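Local coordinates for protein adenylate cyclase (Hippeastrum hybrid cultivar, PDB 6YP4) that acts predominantly as a triphosphatase, although named as a putative adenylyl cyclase, and holds a non-hydrolysable GTP analogue in its pocket, at residues 142-147 with 170-175; 176-181 with 186-191; 149-154 with 193-198. All coordinates share one frame; numbering follows the deposited sequence.

How the interactions relate
All three contacts belong to one CYTH domain, whose antiparallel strands curl round the nucleotide pocket. Interactions 1 and 2 lie about 12 Å apart, centre to centre, and divide helix 170-183 between them: its first turns meet the loop 142-147, its later turns the returning chain 186-191. They also touch each other, Trp142 meeting Phe180 edge to face. Interaction 3, about 20 Å from interaction 1 and 16 Å from interaction 2, joins strand 147-155 to helix 195-201. Along the chain, interactions 1 and 3 alternate, while interaction 2 is nested inside the loop that interaction 3 closes. Thus two contacts fasten an outer helix, and the third reaches the bound GTP analogue.

Interaction 1 (142-147 with 170-175); sequences WVEGLI and PERVKG. With GCP (phosphomethylphosphonic acid guanylate ester), chain B; EDO (1,2-ethanediol), chain I.
Leu146 lays its two methyl groups against the branches of Val173, CD1 standing 4.0 Å from Val173 CG1 and CD2 4.1 Å from Val173 CG2. In this CYTH fold the contact joins helix 170-183 to the loop linking strands 127-141 and 147-155, which is a tight hairpin. Val143 to Leu146 form a type I' beta turn, with Glu144 and Gly145 at its two central, positive-phi positions, and Trp142 N closes the hairpin on Leu146 O. The leucine and valine meet tip to tip, a small apolar contact between buried side chains.

Nearer the surface, a salt bridge joins the same two elements. Glu144 and Arg172 approach from opposite directions, and the carboxylate straddles one terminal nitrogen, OE1 lying 2.6 Å and OE2 2.7 Å from Arg172 NH2. Glu144 CD sits in the guanidinium plane at its edge, with the two flat groups turned 28° apart. This is not the paired two-nitrogen grip; both oxygens converge on NH2, and its bond to OE2 is weak, bent to 143° at the hydrogen. Arg172 starts out trans to its own nitrogen (chi1 175°) and departs from the extended form at chi3, bringing the guanidinium to the loop. Its other terminal nitrogen, NH1, is bridged to Glu169. An alanine in place of Glu144 would probably leave Arg172 NH2 without its charged mate, with the guanidinium still tied to Glu169 through NH1.

Thr168 of the second subunit packs on Glu144 and Leu146. The nucleotide of chain B, hydrogen-bonded mainly by basic residues of the second subunit, with Lys28 of this chain, lies just beyond the turn, where Ile147 CG2 comes within 3.7 Å of N2 on its guanine.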
loop_
_atom_site.group_PDB
_atom_site.type_symbol
_atom_site.label_atom_id
_atom_site.label_comp_id
_atom_site.label_asym_id
_atom_site.label_seq_id
_atom_site.Cartn_x
_atom_site.Cartn_y
_atom_site.Cartn_z
ATOM N N TRP A 142 9.167 -3.239 7.204
ATOM C CA TRP A 142 10.422 -3.776 7.719
ATOM C C TRP A 142 11.515 -2.692 7.677
ATOM O O TRP A 142 11.204 -1.489 7.612
ATOM C CB TRP A 142 10.769 -5.037 6.911
ATOM C CG TRP A 142 11.856 -5.846 7.520
ATOM C CD1 TRP A 142 12.019 -6.118 8.841
ATOM C CD2 TRP A 142 12.962 -6.456 6.842
ATOM N NE1 TRP A 142 13.149 -6.872 9.030
ATOM C CE2 TRP A 142 13.748 -7.091 7.818
ATOM C CE3 TRP A 142 13.358 -6.534 5.502
ATOM C CZ2 TRP A 142 14.910 -7.804 7.501
ATOM C CZ3 TRP A 142 14.522 -7.236 5.191
ATOM C CH2 TRP A 142 15.278 -7.859 6.187
ATOM N N VAL A 143 12.792 -3.112 7.718
ATOM C CA VAL A 143 13.894 -2.148 7.696
ATOM C C VAL A 143 13.822 -1.269 6.437
ATOM O O VAL A 143 13.381 -1.700 5.362
ATOM C CB VAL A 143 15.267 -2.840 7.805
ATOM C CG1 VAL A 143 15.303 -3.799 8.993
ATOM C CG2 VAL A 143 15.627 -3.568 6.518
ATOM N N GLU A 144 14.223 -0.006 6.599
ATOM C CA GLU A 144 14.204 1.008 5.540
ATOM C C GLU A 144 12.825 1.187 4.919
ATOM O O GLU A 144 12.708 1.600 3.758
ATOM C CB GLU A 144 15.244 0.717 4.452
ATOM C CG GLU A 144 16.618 0.443 5.021
ATOM C CD GLU A 144 17.688 0.258 3.959
ATOM O OE1 GLU A 144 18.627 -0.533 4.208
ATOM O OE2 GLU A 144 17.604 0.926 2.911
ATOM N N GLY A 145 11.771 0.915 5.690
ATOM C CA GLY A 145 10.420 1.050 5.185
ATOM C C GLY A 145 10.018 0.018 4.154
ATOM O O GLY A 145 8.920 0.120 3.596
ATOM N N LEU A 146 10.875 -0.958 3.866
ATOM C CA LEU A 146 10.510 -2.030 2.949
ATOM C C LEU A 146 9.249 -2.737 3.429
ATOM O O LEU A 146 9.064 -2.967 4.628
ATOM C CB LEU A 146 11.658 -3.042 2.839
ATOM C CG LEU A 146 12.981 -2.526 2.254
ATOM C CD1 LEU A 146 14.137 -3.497 2.534
ATOM C CD2 LEU A 146 12.824 -2.257 0.754
ATOM N N ILE A 147 8.383 -3.078 2.476
ATOM C CA ILE A 147 7.097 -3.715 2.735
ATOM C C ILE A 147 7.232 -5.188 2.377
ATOM O O ILE A 147 7.516 -5.520 1.220
ATOM C CB ILE A 147 5.967 -3.057 1.923
ATOM C CG1 ILE A 147 5.786 -1.576 2.319
ATOM C CG2 ILE A 147 4.692 -3.867 2.022
ATOM C CD1 ILE A 147 5.231 -1.406 3.705
ATOM N N PRO A 170 16.584 -4.689 -6.443
ATOM C CA PRO A 170 16.360 -6.136 -6.232
ATOM C C PRO A 170 17.563 -6.893 -5.697
ATOM O O PRO A 170 17.401 -7.731 -4.800
ATOM C CB PRO A 170 15.957 -6.634 -7.631
ATOM C CG PRO A 170 16.408 -5.554 -8.581
ATOM C CD PRO A 170 16.304 -4.279 -7.825
ATOM N N GLU A 171 18.766 -6.639 -6.203
ATOM C CA GLU A 171 19.894 -7.450 -5.761
ATOM C C GLU A 171 20.246 -7.184 -4.301
ATOM O O GLU A 171 20.553 -8.118 -3.556
ATOM C CB GLU A 171 21.108 -7.224 -6.666
ATOM C CG GLU A 171 20.858 -7.730 -8.071
ATOM C CD GLU A 171 20.619 -9.233 -8.107
ATOM O OE1 GLU A 171 19.926 -9.695 -9.038
ATOM O OE2 GLU A 171 21.132 -9.951 -7.219
ATOM N N ARG A 172 20.199 -5.929 -3.860
ATOM C CA ARG A 172 20.603 -5.664 -2.486
ATOM C C ARG A 172 19.512 -6.049 -1.485
ATOM O O ARG A 172 19.813 -6.544 -0.393
ATOM C CB ARG A 172 20.985 -4.191 -2.340
ATOM C CG ARG A 172 21.312 -3.777 -0.938
ATOM C CD ARG A 172 21.495 -2.283 -0.842
ATOM N NE ARG A 172 20.999 -1.817 0.428
ATOM C CZ ARG A 172 19.919 -1.062 0.527
ATOM N NH1 ARG A 172 19.280 -0.687 -0.569
ATOM N NH2 ARG A 172 19.461 -0.667 1.702
ATOM N N VAL A 173 18.241 -5.831 -1.821
ATOM C CA VAL A 173 17.183 -6.175 -0.876
ATOM C C VAL A 173 17.066 -7.686 -0.749
ATOM O O VAL A 173 16.843 -8.221 0.346
ATOM C CB VAL A 173 15.851 -5.521 -1.292
ATOM C CG1 VAL A 173 14.697 -6.049 -0.437
ATOM C CG2 VAL A 173 15.953 -3.977 -1.183
ATOM N N LYS A 174 17.231 -8.401 -1.861
ATOM C CA LYS A 174 17.174 -9.853 -1.797
ATOM C C LYS A 174 18.276 -10.396 -0.894
ATOM O O LYS A 174 18.056 -11.362 -0.152
ATOM C CB LYS A 174 17.253 -10.440 -3.204
ATOM C CG LYS A 174 17.476 -11.937 -3.229
ATOM C CD LYS A 174 17.483 -12.450 -4.647
ATOM C CE LYS A 174 18.895 -12.690 -5.141
ATOM N NZ LYS A 174 18.868 -13.285 -6.507
ATOM N N GLY A 175 19.456 -9.768 -0.915
ATOM C CA GLY A 175 20.490 -10.116 0.050
ATOM C C GLY A 175 20.055 -9.871 1.483
ATOM O O GLY A 175 20.223 -10.727 2.355
HETATM P PG GCP B . 2.599 12.257 5.353
HETATM O O1G GCP B . 3.426 13.186 4.515
HETATM O O2G GCP B . 1.126 12.555 5.177
HETATM O O3G GCP B . 2.989 12.401 6.803
HETATM C C3B GCP B . 2.928 10.550 4.793
HETATM P PB GCP B . 1.974 9.384 5.874
HETATM O O1B GCP B . 1.981 9.806 7.315
HETATM O O2B GCP B . 0.572 9.193 5.351
HETATM O O3A GCP B . 2.773 7.952 5.760
HETATM P PA GCP B . 2.054 6.582 6.315
HETATM O O1A GCP B . 3.123 5.801 7.057
HETATM O O2A GCP B . 0.957 6.996 7.273
HETATM O "O5'" GCP B . 1.385 5.718 5.028
HETATM C "C5'" GCP B . 1.725 6.098 3.701
HETATM C "C4'" GCP B . 3.258 5.822 3.394
HETATM O "O4'" GCP B . 3.760 4.424 3.870
HETATM C "C3'" GCP B . 3.435 5.825 2.128
HETATM O "O3'" GCP B . 4.647 6.550 1.800
HETATM C "C2'" GCP B . 3.469 4.228 1.621
HETATM O "O2'" GCP B . 4.479 3.988 0.571
HETATM C "C1'" GCP B . 3.639 3.470 2.635
HETATM N N9 GCP B . 2.447 2.544 2.787
HETATM C C8 GCP B . 1.444 2.857 3.616
HETATM N N7 GCP B . 0.519 1.880 3.570
HETATM C C5 GCP B . 0.953 0.953 2.701
HETATM C C6 GCP B . 0.405 -0.253 2.272
HETATM O O6 GCP B . -0.642 -0.615 2.698
HETATM N N1 GCP B . 1.055 -1.002 1.382
HETATM C C2 GCP B . 2.255 -0.586 0.893
HETATM N N2 GCP B . 2.874 -1.488 -0.076
HETATM N N3 GCP B . 2.792 0.593 1.310
HETATM C C4 GCP B . 2.139 1.361 2.216
HETATM C C1 EDO I . 20.523 -4.168 -8.100
HETATM O O1 EDO I . 19.438 -4.416 -9.002
HETATM C C2 EDO I . 19.966 -3.527 -6.837
HETATM O O2 EDO I . 20.828 -3.704 -5.708
#

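Interaction 2 (176-181 with 186-191); sequences LLEGFL and IPYEYS
The chain leaving helix 170-183 doubles back at once, and a nearly straight backbone bond, Ile186 N to Leu181 O at 2.9 Å and 175°, fastens the turn. From there it passes across the side of the helix into the short strand 189-190, which pairs with strand 2-9 of the CYTH sheet. Leu181 fills the angle between helix and returning chain: CD2 rests 3.9 Å from Ile186 CB, and CD1 approaches the Tyr188 ring obliquely, 3.7 Å from its CG. Tyr188 takes the position between its own N and carbonyl carbon (chi1 71°), which turns the ring back over the helix.

One turn earlier on the helix, Glu178 lies between two phenols. Tyr190 OH donates to Glu178 OE1 at 2.6 Å, arriving on the syn side and 26° out of the carboxylate plane. Tyr188 OH donates to OE2 in a bond modelled at 2.3 Å, so short that its exact length is doubtful. Both rings stand almost perpendicular to the carboxylate. With the Tyr190 hydroxyl donating to OE1, and Lys182 nearby in a long, weak ion pair with OE2, the surroundings may favour the ionised form of Glu178.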
loop_
_atom_site.group_PDB
_atom_site.type_symbol
_atom_site.label_atom_id
_atom_site.label_comp_id
_atom_site.label_asym_id
_atom_site.label_seq_id
_atom_site.Cartn_x
_atom_site.Cartn_y
_atom_site.Cartn_z
ATOM N N LEU A 176 19.484 -8.695 1.746
ATOM C CA LEU A 176 18.910 -8.415 3.060
ATOM C C LEU A 176 17.891 -9.479 3.473
ATOM O O LEU A 176 17.917 -9.986 4.600
ATOM C CB LEU A 176 18.246 -7.039 3.044
ATOM C CG LEU A 176 19.154 -5.817 2.899
ATOM C CD1 LEU A 176 18.333 -4.558 2.895
ATOM C CD2 LEU A 176 20.195 -5.743 3.992
ATOM N N LEU A 177 16.947 -9.793 2.583
ATOM C CA LEU A 177 15.862 -10.698 2.941
ATOM C C LEU A 177 16.385 -12.113 3.167
ATOM O O LEU A 177 16.027 -12.770 4.152
ATOM C CB LEU A 177 14.779 -10.671 1.853
ATOM C CG LEU A 177 13.453 -11.395 2.123
ATOM C CD1 LEU A 177 12.906 -11.110 3.520
ATOM C CD2 LEU A 177 12.399 -11.076 1.066
ATOM N N GLU A 178 17.245 -12.599 2.272
ATOM C CA GLU A 178 17.849 -13.910 2.492
ATOM C C GLU A 178 18.635 -13.951 3.800
ATOM O O GLU A 178 18.551 -14.931 4.550
ATOM C CB GLU A 178 18.742 -14.288 1.310
ATOM C CG GLU A 178 18.009 -14.435 -0.030
ATOM C CD GLU A 178 18.805 -15.249 -1.050
ATOM O OE1 GLU A 178 19.183 -14.691 -2.100
ATOM O OE2 GLU A 178 19.017 -16.454 -0.802
ATOM N N GLY A 179 19.403 -12.895 4.090
ATOM C CA GLY A 179 20.170 -12.857 5.328
ATOM C C GLY A 179 19.304 -12.940 6.574
ATOM O O GLY A 179 19.694 -13.552 7.566
ATOM N N PHE A 180 18.116 -12.329 6.537
ATOM C CA PHE A 180 17.213 -12.369 7.690
ATOM C C PHE A 180 16.594 -13.751 7.850
ATOM O O PHE A 180 16.450 -14.251 8.972
ATOM C CB PHE A 180 16.132 -11.293 7.526
ATOM C CG PHE A 180 15.020 -11.330 8.559
ATOM C CD1 PHE A 180 15.129 -10.610 9.744
ATOM C CD2 PHE A 180 13.835 -12.020 8.305
ATOM C CE1 PHE A 180 14.087 -10.606 10.682
ATOM C CE2 PHE A 180 12.784 -12.027 9.237
ATOM C CZ PHE A 180 12.913 -11.311 10.428
ATOM N N LEU A 181 16.218 -14.387 6.744
ATOM C CA LEU A 181 15.640 -15.722 6.850
ATOM C C LEU A 181 16.667 -16.721 7.377
ATOM O O LEU A 181 16.326 -17.609 8.167
ATOM C CB LEU A 181 15.073 -16.171 5.500
ATOM C CG LEU A 181 13.810 -15.483 4.980
ATOM C CD1 LEU A 181 13.223 -16.238 3.812
ATOM C CD2 LEU A 181 12.792 -15.372 6.076
ATOM N N ILE A 186 14.749 -19.932 8.880
ATOM C CA ILE A 186 13.550 -20.152 8.081
ATOM C C ILE A 186 13.992 -20.731 6.728
ATOM O O ILE A 186 14.615 -20.024 5.924
ATOM C CB ILE A 186 12.721 -18.872 7.904
ATOM C CG1 ILE A 186 12.594 -18.146 9.231
ATOM C CG2 ILE A 186 11.340 -19.203 7.324
ATOM C CD1 ILE A 186 11.526 -18.783 10.123
ATOM N N PRO A 187 13.705 -22.001 6.461
ATOM C CA PRO A 187 13.994 -22.559 5.133
ATOM C C PRO A 187 13.231 -21.809 4.055
ATOM O O PRO A 187 12.096 -21.380 4.253
ATOM C CB PRO A 187 13.490 -23.997 5.232
ATOM C CG PRO A 187 12.568 -24.021 6.410
ATOM C CD PRO A 187 12.991 -22.940 7.341
ATOM N N TYR A 188 13.841 -21.704 2.885
ATOM C CA TYR A 188 13.197 -21.006 1.788
ATOM C C TYR A 188 13.875 -21.429 0.494
ATOM O O TYR A 188 14.996 -21.944 0.500
ATOM C CB TYR A 188 13.275 -19.483 1.982
ATOM C CG TYR A 188 14.670 -18.939 1.789
ATOM C CD1 TYR A 188 15.572 -18.903 2.844
ATOM C CD2 TYR A 188 15.082 -18.448 0.554
ATOM C CE1 TYR A 188 16.865 -18.415 2.668
ATOM C CE2 TYR A 188 16.368 -17.954 0.373
ATOM C CZ TYR A 188 17.252 -17.948 1.432
ATOM O OH TYR A 188 18.518 -17.450 1.246
ATOM N N GLU A 189 13.170 -21.218 -0.617
ATOM C CA GLU A 189 13.778 -21.250 -1.939
ATOM C C GLU A 189 13.219 -20.097 -2.757
ATOM O O GLU A 189 12.206 -19.490 -2.399
ATOM C CB GLU A 189 13.527 -22.573 -2.677
ATOM C CG GLU A 189 13.995 -23.820 -1.944
ATOM C CD GLU A 189 15.516 -23.925 -1.811
ATOM O OE1 GLU A 189 16.243 -23.307 -2.622
ATOM O OE2 GLU A 189 15.988 -24.628 -0.885
ATOM N N TYR A 190 13.892 -19.801 -3.866
ATOM C CA TYR A 190 13.362 -18.830 -4.812
ATOM C C TYR A 190 12.077 -19.372 -5.435
ATOM O O TYR A 190 12.004 -20.549 -5.798
ATOM C CB TYR A 190 14.399 -18.526 -5.901
ATOM C CG TYR A 190 15.728 -17.972 -5.410
ATOM C CD1 TYR A 190 15.772 -16.889 -4.534
ATOM C CD2 TYR A 190 16.949 -18.512 -5.853
ATOM C CE1 TYR A 190 16.981 -16.365 -4.095
ATOM C CE2 TYR A 190 18.161 -17.993 -5.411
ATOM C CZ TYR A 190 18.162 -16.908 -4.531
ATOM O OH TYR A 190 19.343 -16.359 -4.066
ATOM N N SER A 191 11.048 -18.525 -5.520
ATOM C CA SER A 191 9.813 -18.917 -6.191
ATOM C C SER A 191 10.085 -19.183 -7.664
ATOM O O SER A 191 10.741 -18.386 -8.337
ATOM C CB SER A 191 8.755 -17.816 -6.059
ATOM O OG SER A 191 8.441 -17.542 -4.704
#

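Interaction 3 (149-154 with 193-198); sequences ELDETE and ASKFAV. With GCP (phosphomethylphosphonic acid guanylate ester), chain C.
Lys195 reaches from the first turn of helix 195-201 across to strand 147-155 and meets Asp151 at about a right angle, its NZ forming a salt bridge of 2.8 Å with Asp151 OD2. The ammonium approaches that oxygen on its anti side, 34° out of the carboxylate plane. The lysine chain is extended until its last torsion (chi4 84°), where a bend swings NZ towards the acid. On the way CE passes Thr153 obliquely, 3.1 Å from its OG1; the threonine hydroxyl is itself hydrogen-bonded to Asn135. Ser194 caps the lysine's helix, OG accepting from Ala197 N at 3.1 Å, so the start of the helix is anchored where Lys195 leaves it.

The setting is the interior of the curled CYTH sheet, where charged side chains line a nucleotide pocket. Lys195 NZ donates to O2G, on the terminal phosphate of the chain C analogue, at 3.2 Å, and forms further salt bridges with Glu162 and Glu164 on the neighbouring strand. Asp151 is likewise shared, its OD1 engaging Arg137 NE and Asn135 ND2.

Asp151 therefore stands in a second shell, linking two cationic residues, Lys195 and Arg137, that both bind the nucleotide. Acids set among the basic residues in this way probably offset part of the positive charge and hold the ammonium near the terminal phosphate.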
loop_
_atom_site.group_PDB
_atom_site.type_symbol
_atom_site.label_atom_id
_atom_site.label_comp_id
_atom_site.label_asym_id
_atom_site.label_seq_id
_atom_site.Cartn_x
_atom_site.Cartn_y
_atom_site.Cartn_z
ATOM N N GLU A 149 5.305 -8.939 2.208
ATOM C CA GLU A 149 3.989 -9.555 2.087
ATOM C C GLU A 149 4.152 -11.058 2.230
ATOM O O GLU A 149 4.825 -11.685 1.403
ATOM C CB GLU A 149 3.333 -9.226 0.747
ATOM C CG GLU A 149 2.795 -7.810 0.642
ATOM C CD GLU A 149 2.928 -7.265 -0.760
ATOM O OE1 GLU A 149 4.071 -6.990 -1.168
ATOM O OE2 GLU A 149 1.902 -7.132 -1.460
ATOM N N LEU A 150 3.561 -11.622 3.282
ATOM C CA LEU A 150 3.635 -13.047 3.585
ATOM C C LEU A 150 2.285 -13.660 3.233
ATOM O O LEU A 150 1.261 -13.295 3.823
ATOM C CB LEU A 150 3.971 -13.247 5.063
ATOM C CG LEU A 150 4.184 -14.660 5.600
ATOM C CD1 LEU A 150 5.458 -15.269 5.012
ATOM C CD2 LEU A 150 4.240 -14.664 7.122
ATOM N N ASP A 151 2.278 -14.578 2.271
ATOM C CA ASP A 151 1.049 -15.069 1.671
ATOM C C ASP A 151 0.791 -16.519 2.063
ATOM O O ASP A 151 1.716 -17.328 2.149
ATOM C CB ASP A 151 1.105 -14.970 0.140
ATOM C CG ASP A 151 0.958 -13.545 -0.375
ATOM O OD1 ASP A 151 0.268 -12.702 0.276
ATOM O OD2 ASP A 151 1.508 -13.287 -1.470
ATOM N N GLU A 152 -0.474 -16.838 2.284
ATOM C CA GLU A 152 -0.935 -18.207 2.458
ATOM C C GLU A 152 -1.987 -18.423 1.382
ATOM O O GLU A 152 -3.103 -17.901 1.485
ATOM C CB GLU A 152 -1.489 -18.437 3.863
ATOM C CG GLU A 152 -1.992 -19.858 4.123
ATOM C CD GLU A 152 -2.451 -20.062 5.554
ATOM O OE1 GLU A 152 -2.269 -19.139 6.378
ATOM O OE2 GLU A 152 -2.998 -21.146 5.852
ATOM N N THR A 153 -1.632 -19.207 0.357
ATOM C CA THR A 153 -2.381 -19.273 -0.892
ATOM C C THR A 153 -3.069 -20.628 -0.981
ATOM O O THR A 153 -2.402 -21.665 -1.078
ATOM C CB THR A 153 -1.461 -19.052 -2.086
ATOM O OG1 THR A 153 -0.769 -17.804 -1.924
ATOM C CG2 THR A 153 -2.269 -19.017 -3.355
ATOM N N GLU A 154 -4.393 -20.612 -0.953
ATOM C CA GLU A 154 -5.200 -21.827 -0.975
ATOM C C GLU A 154 -5.731 -21.976 -2.387
ATOM O O GLU A 154 -6.638 -21.251 -2.804
ATOM C CB GLU A 154 -6.329 -21.778 0.050
ATOM C CG GLU A 154 -5.914 -21.233 1.414
ATOM C CD GLU A 154 -5.558 -22.326 2.415
ATOM O OE1 GLU A 154 -5.449 -23.507 2.005
ATOM O OE2 GLU A 154 -5.379 -21.997 3.612
ATOM N N ALA A 193 7.602 -19.878 -9.986
ATOM C CA ALA A 193 6.435 -19.558 -10.803
ATOM C C ALA A 193 5.489 -18.663 -10.012
ATOM O O ALA A 193 5.447 -18.727 -8.783
ATOM C CB ALA A 193 5.709 -20.828 -11.254
ATOM N N SER A 194 4.728 -17.835 -10.732
ATOM C CA SER A 194 3.746 -16.937 -10.121
ATOM C C SER A 194 2.539 -17.721 -9.605
ATOM O O SER A 194 2.333 -18.888 -9.949
ATOM C CB SER A 194 3.269 -15.903 -11.137
ATOM O OG SER A 194 2.687 -16.561 -12.256
ATOM N N LYS A 195 1.696 -17.061 -8.793
ATOM C CA LYS A 195 0.469 -17.734 -8.373
ATOM C C LYS A 195 -0.447 -18.002 -9.560
ATOM O O LYS A 195 -1.143 -19.023 -9.592
ATOM C CB LYS A 195 -0.280 -16.938 -7.303
ATOM C CG LYS A 195 0.561 -16.544 -6.136
ATOM C CD LYS A 195 -0.185 -15.578 -5.247
ATOM C CE LYS A 195 0.355 -15.673 -3.857
ATOM N NZ LYS A 195 1.546 -14.798 -3.780
ATOM N N PHE A 196 -0.458 -17.106 -10.550
ATOM C CA PHE A 196 -1.315 -17.328 -11.712
ATOM C C PHE A 196 -0.882 -18.575 -12.460
ATOM O O PHE A 196 -1.706 -19.430 -12.798
ATOM C CB PHE A 196 -1.288 -16.108 -12.639
ATOM C CG PHE A 196 -2.163 -16.242 -13.863
ATOM C CD1 PHE A 196 -3.536 -16.383 -13.744
ATOM C CD2 PHE A 196 -1.605 -16.211 -15.137
ATOM C CE1 PHE A 196 -4.344 -16.492 -14.880
ATOM C CE2 PHE A 196 -2.410 -16.314 -16.274
ATOM C CZ PHE A 196 -3.779 -16.458 -16.142
ATOM N N ALA A 197 0.420 -18.698 -12.712
ATOM C CA ALA A 197 0.950 -19.872 -13.396
ATOM C C ALA A 197 0.619 -21.152 -12.642
ATOM O O ALA A 197 0.247 -22.163 -13.254
ATOM C CB ALA A 197 2.465 -19.730 -13.569
ATOM N N VAL A 198 0.773 -21.135 -11.316
ATOM C CA VAL A 198 0.471 -22.314 -10.506
ATOM C C VAL A 198 -1.016 -22.649 -10.588
ATOM O O VAL A 198 -1.402 -23.821 -10.723
ATOM C CB VAL A 198 0.929 -22.092 -9.050
ATOM C CG1 VAL A 198 0.363 -23.167 -8.152
ATOM C CG2 VAL A 198 2.460 -22.065 -8.957
HETATM P PG GCP C . 1.938 -11.826 -6.484
HETATM O O1G GCP C . 3.210 -12.554 -6.170
HETATM O O2G GCP C . 0.795 -12.372 -5.656
HETATM O O3G GCP C . 1.626 -11.962 -7.954
HETATM C C3B GCP C . 2.180 -10.064 -6.068
HETATM P PB GCP C . 0.643 -9.136 -6.527
HETATM O O1B GCP C . 0.053 -9.613 -7.822
HETATM O O2B GCP C . -0.363 -9.173 -5.403
HETATM O O3A GCP C . 1.135 -7.581 -6.735
HETATM P PA GCP C . 0.009 -6.386 -6.829
HETATM O O1A GCP C . 0.452 -5.461 -7.949
HETATM O O2A GCP C . -1.315 -7.030 -7.184
HETATM O "O5'" GCP C . -0.125 -5.599 -5.342
HETATM C "C5'" GCP C . 0.855 -5.853 -4.345
HETATM C "C4'" GCP C . 2.279 -5.295 -4.774
HETATM O "O4'" GCP C . 2.244 -3.853 -5.368
HETATM C "C3'" GCP C . 3.022 -5.211 -3.739
HETATM O "O3'" GCP C . 4.354 -5.694 -4.045
HETATM C "C2'" GCP C . 3.004 -3.612 -3.235
HETATM O "O2'" GCP C . 4.326 -3.151 -2.767
HETATM C "C1'" GCP C . 2.544 -2.882 -4.177
HETATM N N9 GCP C . 1.275 -2.190 -3.716
HETATM C C8 GCP C . 0.075 -2.712 -3.995
HETATM N N7 GCP C . -0.878 -1.914 -3.481
HETATM C C5 GCP C . -0.262 -0.888 -2.874
HETATM C C6 GCP C . -0.752 0.220 -2.185
HETATM O O6 GCP C . -1.922 0.371 -2.059
HETATM N N1 GCP C . 0.094 1.111 -1.668
HETATM C C2 GCP C . 1.435 0.937 -1.814
HETATM N N2 GCP C . 2.263 1.976 -1.206
HETATM N N3 GCP C . 1.915 -0.145 -2.484
HETATM C C4 GCP C . 1.065 -1.056 -3.015
#